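Local coordinates for ammonium transporter (Kuenenia stuttgartiensis, PDB 6EU6), which probably senses ammonium at the membrane and passes the signal to a histidine kinase module, using a trimeric scaffold of the ammonium transporter family, at residues V61-G64 with F65-K69; F161-A165 with G166-V170. One frame throughout, in Å; residues are numbered along the deposited sequence.

Following the chain from the N terminus, contact 1 (61-64 with 65-69) comes first, in the last turns of helix 40-67, where i-to-i+4 backbone bonds run to the helix end at Gly68. Contact 2 (161-165 with 166-170) comes later and does the converse: a loop that leaves helix 155-158 turns through it into the first turn of helix 167-185. The two are in series, neither nesting nor crossing, and each is one continuous piece of chain. Their centres lie about 17 Å apart, yet their edges meet where Met66 CE packs on Val169 CG1 at 4.1 Å. Helix 121-144 takes side chains from both, so the end of one helix and the start of another share a neighbour.

Contact 1 of 2, residues V61-G64 with F65-K69; sequences VGFG and FMFGK
Phe63 lays one face of its ring under the side chain of Phe67, one helical turn further on. Phe67 CB sits over that face as a CH-pi contact, 4.2 Å from the centroid of the Phe63 ring, and Phe67 CD2 comes within 3.6 Å of Phe63 CE1. The two rings are inclined at 42°, neither stacked nor edge-to-face, and the side chains cross at about a right angle. Their first torsions make this possible: Phe63 carries CG opposite its backbone N (chi1 -176°), whereas Phe67 carries CG opposite its carbonyl carbon (chi1 -70°). Large flat phenylalanines suit this buried flank, where Phe97 meets the Phe63 ring and Phe96 meets the Phe67 ring edge-to-face. Met66, an extended and flexible chain, has its CG over one face of the Phe67 ring and reaches on to Tyr136, Pro137 and Trp144 of helix 121-144. Phe65 turns to another side, its ring loosely beside Val61, with CE2 4.5 Å from Val61 CB.

The backbone beneath keeps i-to-i+4 bonds up to Gly68. Phe65 N bonds to Val61 O at 3.0 Å, almost straight. Met66 N bonds chiefly to Gly62 O and only weakly to Phe63 O, which takes Phe67 N at 2.8 Å. Gly62 and Gly64 are buried and bring no side-chain bulk. Gly68 N still reaches Gly64 O at 2.8 Å, but Gly68 itself has left helical angles. His141 ND1 bonds to Met66 O and Ser149 OG to Phe67 O, tying down the C-terminus of a transmembrane helix in the ammonium transporter fold.

Contact 2 of 2, residues F161-A165 with G166-V170; sequences FIDFA and GATVV
Phe161 begins the segment by turning the edge of its ring to Thr168, with CZ 3.9 Å from Thr168 OG1; that hydroxyl is hydrogen-bonded to Thr334. Two residues on, Asp163 places its carboxylate beneath the start of the helix, CG lying opposite its backbone N (chi1 -173°). Four backbone N-H groups grip it and fix its rotation. OD1 accepts from Ala167 N at 2.7 Å through its syn lone pair and from Gly166 N from above the carboxylate plane. OD2 takes Thr168 N on its syn side, tilted out of that plane, and Val169 N at 3.0 Å nearly along its C-O bond. Aspartate suits the place because its short side chain offers two acceptors. Phe164 then carries the backbone round to Ala165, a small residue packed against Ser227 and Thr281. Gly166, at the N-cap, has a phi of 110°, where a CB would jam against Ala165 O. Glycine fits, but has no side chain to cap the helix, so Asp163, three residues earlier, serves the first N-H groups instead. Around this N-terminus of helix 167-185, Val169 and Thr168 pack on helix 121-144, Ala167 and Phe161 on helix 322-340, and Thr168 also on helix 353-385.

Contact 1 of 2, residues V61-G64 with F65-K69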
loop_
_atom_site.group_PDB
_atom_site.type_symbol
_atom_site.label_atom_id
_atom_site.label_comp_id
_atom_site.label_asym_id
_atom_site.label_seq_id
_atom_site.Cartn_x
_atom_site.Cartn_y
_atom_site.Cartn_z
ATOM N N VAL A 61 25.826 -0.444 13.263
ATOM C CA VAL A 61 26.693 -1.631 13.312
ATOM C C VAL A 61 26.292 -2.834 12.513
ATOM O O VAL A 61 27.170 -3.573 11.966
ATOM C CB VAL A 61 27.000 -2.046 14.757
ATOM C CG1 VAL A 61 27.493 -0.852 15.529
ATOM C CG2 VAL A 61 25.807 -2.595 15.431
ATOM N N GLY A 62 24.989 -3.059 12.389
ATOM C CA GLY A 62 24.554 -4.319 11.763
ATOM C C GLY A 62 25.053 -4.538 10.355
ATOM O O GLY A 62 25.532 -5.614 10.000
ATOM N N PHE A 63 24.906 -3.526 9.497
ATOM C CA PHE A 63 25.308 -3.678 8.136
ATOM C C PHE A 63 26.821 -4.026 8.082
ATOM O O PHE A 63 27.240 -4.841 7.254
ATOM C CB PHE A 63 25.015 -2.438 7.318
ATOM C CG PHE A 63 25.341 -2.587 5.849
ATOM C CD1 PHE A 63 24.390 -3.102 4.951
ATOM C CD2 PHE A 63 26.605 -2.231 5.337
ATOM C CE1 PHE A 63 24.676 -3.256 3.620
ATOM C CE2 PHE A 63 26.915 -2.440 4.022
ATOM C CZ PHE A 63 25.952 -2.927 3.129
ATOM N N GLY A 64 27.628 -3.390 8.928
ATOM C CA GLY A 64 29.066 -3.633 8.869
ATOM C C GLY A 64 29.420 -5.056 9.273
ATOM O O GLY A 64 30.117 -5.748 8.554
ATOM N N PHE A 65 28.848 -5.506 10.372
ATOM C CA PHE A 65 29.057 -6.874 10.823
ATOM C C PHE A 65 28.652 -7.875 9.762
ATOM O O PHE A 65 29.288 -8.930 9.618
ATOM C CB PHE A 65 28.273 -7.187 12.078
ATOM C CG PHE A 65 28.835 -6.612 13.349
ATOM C CD1 PHE A 65 30.141 -6.146 13.458
ATOM C CD2 PHE A 65 28.049 -6.589 14.487
ATOM C CE1 PHE A 65 30.634 -5.625 14.660
ATOM C CE2 PHE A 65 28.555 -6.135 15.709
ATOM C CZ PHE A 65 29.869 -5.627 15.804
ATOM N N MET A 66 27.579 -7.573 9.031
ATOM C CA MET A 66 26.995 -8.510 8.095
ATOM C C MET A 66 27.741 -8.537 6.738
ATOM O O MET A 66 27.989 -9.589 6.163
ATOM C CB MET A 66 25.532 -8.116 7.824
ATOM C CG MET A 66 24.782 -9.155 6.971
ATOM S SD MET A 66 22.989 -9.026 7.373
ATOM C CE MET A 66 22.280 -10.204 6.179
ATOM N N PHE A 67 28.055 -7.364 6.224
ATOM C CA PHE A 67 28.558 -7.239 4.861
ATOM C C PHE A 67 29.965 -6.608 4.724
ATOM O O PHE A 67 30.502 -6.588 3.598
ATOM C CB PHE A 67 27.569 -6.408 4.015
ATOM C CG PHE A 67 26.278 -7.135 3.752
ATOM C CD1 PHE A 67 26.239 -8.276 2.909
ATOM C CD2 PHE A 67 25.122 -6.728 4.356
ATOM C CE1 PHE A 67 25.027 -8.971 2.734
ATOM C CE2 PHE A 67 23.918 -7.364 4.119
ATOM C CZ PHE A 67 23.877 -8.507 3.349
ATOM N N GLY A 68 30.516 -6.080 5.820
ATOM C CA GLY A 68 31.821 -5.473 5.773
ATOM C C GLY A 68 32.939 -6.524 5.619
ATOM O O GLY A 68 32.706 -7.730 5.431
ATOM N N LYS A 69 34.156 -6.020 5.695
ATOM C CA LYS A 69 35.283 -6.776 5.280
ATOM C C LYS A 69 35.374 -7.914 6.242
ATOM O O LYS A 69 35.333 -7.758 7.464
ATOM C CB LYS A 69 36.502 -5.867 5.230
ATOM C CG LYS A 69 37.854 -6.560 5.095
ATOM C CD LYS A 69 38.956 -5.514 5.279
ATOM C CE LYS A 69 40.323 -6.124 5.487
ATOM N NZ LYS A 69 40.849 -6.819 4.272
#

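Contact 2 of 2, residues F161-A165 with G166-V170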
loop_
_atom_site.group_PDB
_atom_site.type_symbol
_atom_site.label_atom_id
_atom_site.label_comp_id
_atom_site.label_asym_id
_atom_site.label_seq_id
_atom_site.Cartn_x
_atom_site.Cartn_y
_atom_site.Cartn_z
ATOM N N PHE A 161 25.939 -23.255 1.428
ATOM C CA PHE A 161 24.603 -22.889 1.928
ATOM C C PHE A 161 23.914 -21.918 0.952
ATOM O O PHE A 161 24.542 -20.981 0.483
ATOM C CB PHE A 161 24.692 -22.242 3.294
ATOM C CG PHE A 161 23.367 -22.027 3.951
ATOM C CD1 PHE A 161 22.564 -23.107 4.304
ATOM C CD2 PHE A 161 22.913 -20.754 4.229
ATOM C CE1 PHE A 161 21.340 -22.929 4.927
ATOM C CE2 PHE A 161 21.663 -20.560 4.865
ATOM C CZ PHE A 161 20.880 -21.657 5.167
ATOM N N ILE A 162 22.644 -22.194 0.665
ATOM C CA ILE A 162 21.818 -21.374 -0.204
ATOM C C ILE A 162 20.593 -20.840 0.574
ATOM O O ILE A 162 19.906 -21.585 1.228
ATOM C CB ILE A 162 21.322 -22.191 -1.391
ATOM C CG1 ILE A 162 22.535 -22.607 -2.290
ATOM C CG2 ILE A 162 20.316 -21.437 -2.255
ATOM C CD1 ILE A 162 22.162 -23.703 -3.258
ATOM N N ASP A 163 20.382 -19.542 0.498
ATOM C CA ASP A 163 19.124 -18.951 0.945
ATOM C C ASP A 163 18.914 -17.675 0.106
ATOM O O ASP A 163 19.486 -16.644 0.387
ATOM C CB ASP A 163 19.215 -18.666 2.409
ATOM C CG ASP A 163 17.909 -18.204 3.005
ATOM O OD1 ASP A 163 16.897 -18.016 2.261
ATOM O OD2 ASP A 163 17.926 -17.982 4.226
ATOM N N PHE A 164 18.123 -17.790 -0.946
ATOM C CA PHE A 164 17.953 -16.668 -1.845
ATOM C C PHE A 164 17.571 -15.343 -1.190
ATOM O O PHE A 164 18.250 -14.326 -1.363
ATOM C CB PHE A 164 16.899 -17.064 -2.899
ATOM C CG PHE A 164 16.562 -15.954 -3.821
ATOM C CD1 PHE A 164 17.564 -15.348 -4.587
ATOM C CD2 PHE A 164 15.243 -15.570 -4.025
ATOM C CE1 PHE A 164 17.250 -14.313 -5.452
ATOM C CE2 PHE A 164 14.943 -14.531 -4.882
ATOM C CZ PHE A 164 15.928 -13.873 -5.576
ATOM N N ALA A 165 16.444 -15.341 -0.487
ATOM C CA ALA A 165 15.902 -14.132 0.056
ATOM C C ALA A 165 15.772 -14.146 1.587
ATOM O O ALA A 165 15.354 -13.162 2.176
ATOM C CB ALA A 165 14.597 -13.802 -0.668
ATOM N N GLY A 166 16.181 -15.223 2.260
ATOM C CA GLY A 166 16.232 -15.199 3.701
ATOM C C GLY A 166 15.231 -16.039 4.459
ATOM O O GLY A 166 14.762 -15.650 5.558
ATOM N N ALA A 167 14.891 -17.200 3.921
ATOM C CA ALA A 167 14.051 -18.087 4.686
ATOM C C ALA A 167 14.652 -18.403 6.084
ATOM O O ALA A 167 13.934 -18.445 7.111
ATOM C CB ALA A 167 13.799 -19.383 3.924
ATOM N N THR A 168 15.963 -18.628 6.085
ATOM C CA THR A 168 16.725 -18.844 7.284
ATOM C C THR A 168 17.279 -17.507 7.803
ATOM O O THR A 168 17.076 -17.161 8.959
ATOM C CB THR A 168 17.882 -19.874 7.043
ATOM O OG1 THR A 168 17.316 -21.178 6.797
ATOM C CG2 THR A 168 18.700 -19.988 8.257
ATOM N N VAL A 169 17.927 -16.757 6.950
ATOM C CA VAL A 169 18.686 -15.577 7.380
ATOM C C VAL A 169 17.755 -14.531 8.043
ATOM O O VAL A 169 18.098 -13.948 9.081
ATOM C CB VAL A 169 19.419 -14.976 6.195
ATOM C CG1 VAL A 169 20.126 -13.641 6.582
ATOM C CG2 VAL A 169 20.503 -15.932 5.732
ATOM N N VAL A 170 16.575 -14.326 7.462
ATOM C CA VAL A 170 15.567 -13.455 8.041
ATOM C C VAL A 170 14.594 -14.227 8.948
ATOM O O VAL A 170 14.440 -13.936 10.125
ATOM C CB VAL A 170 14.847 -12.670 6.927
ATOM C CG1 VAL A 170 13.699 -11.814 7.506
ATOM C CG2 VAL A 170 15.866 -11.716 6.250
#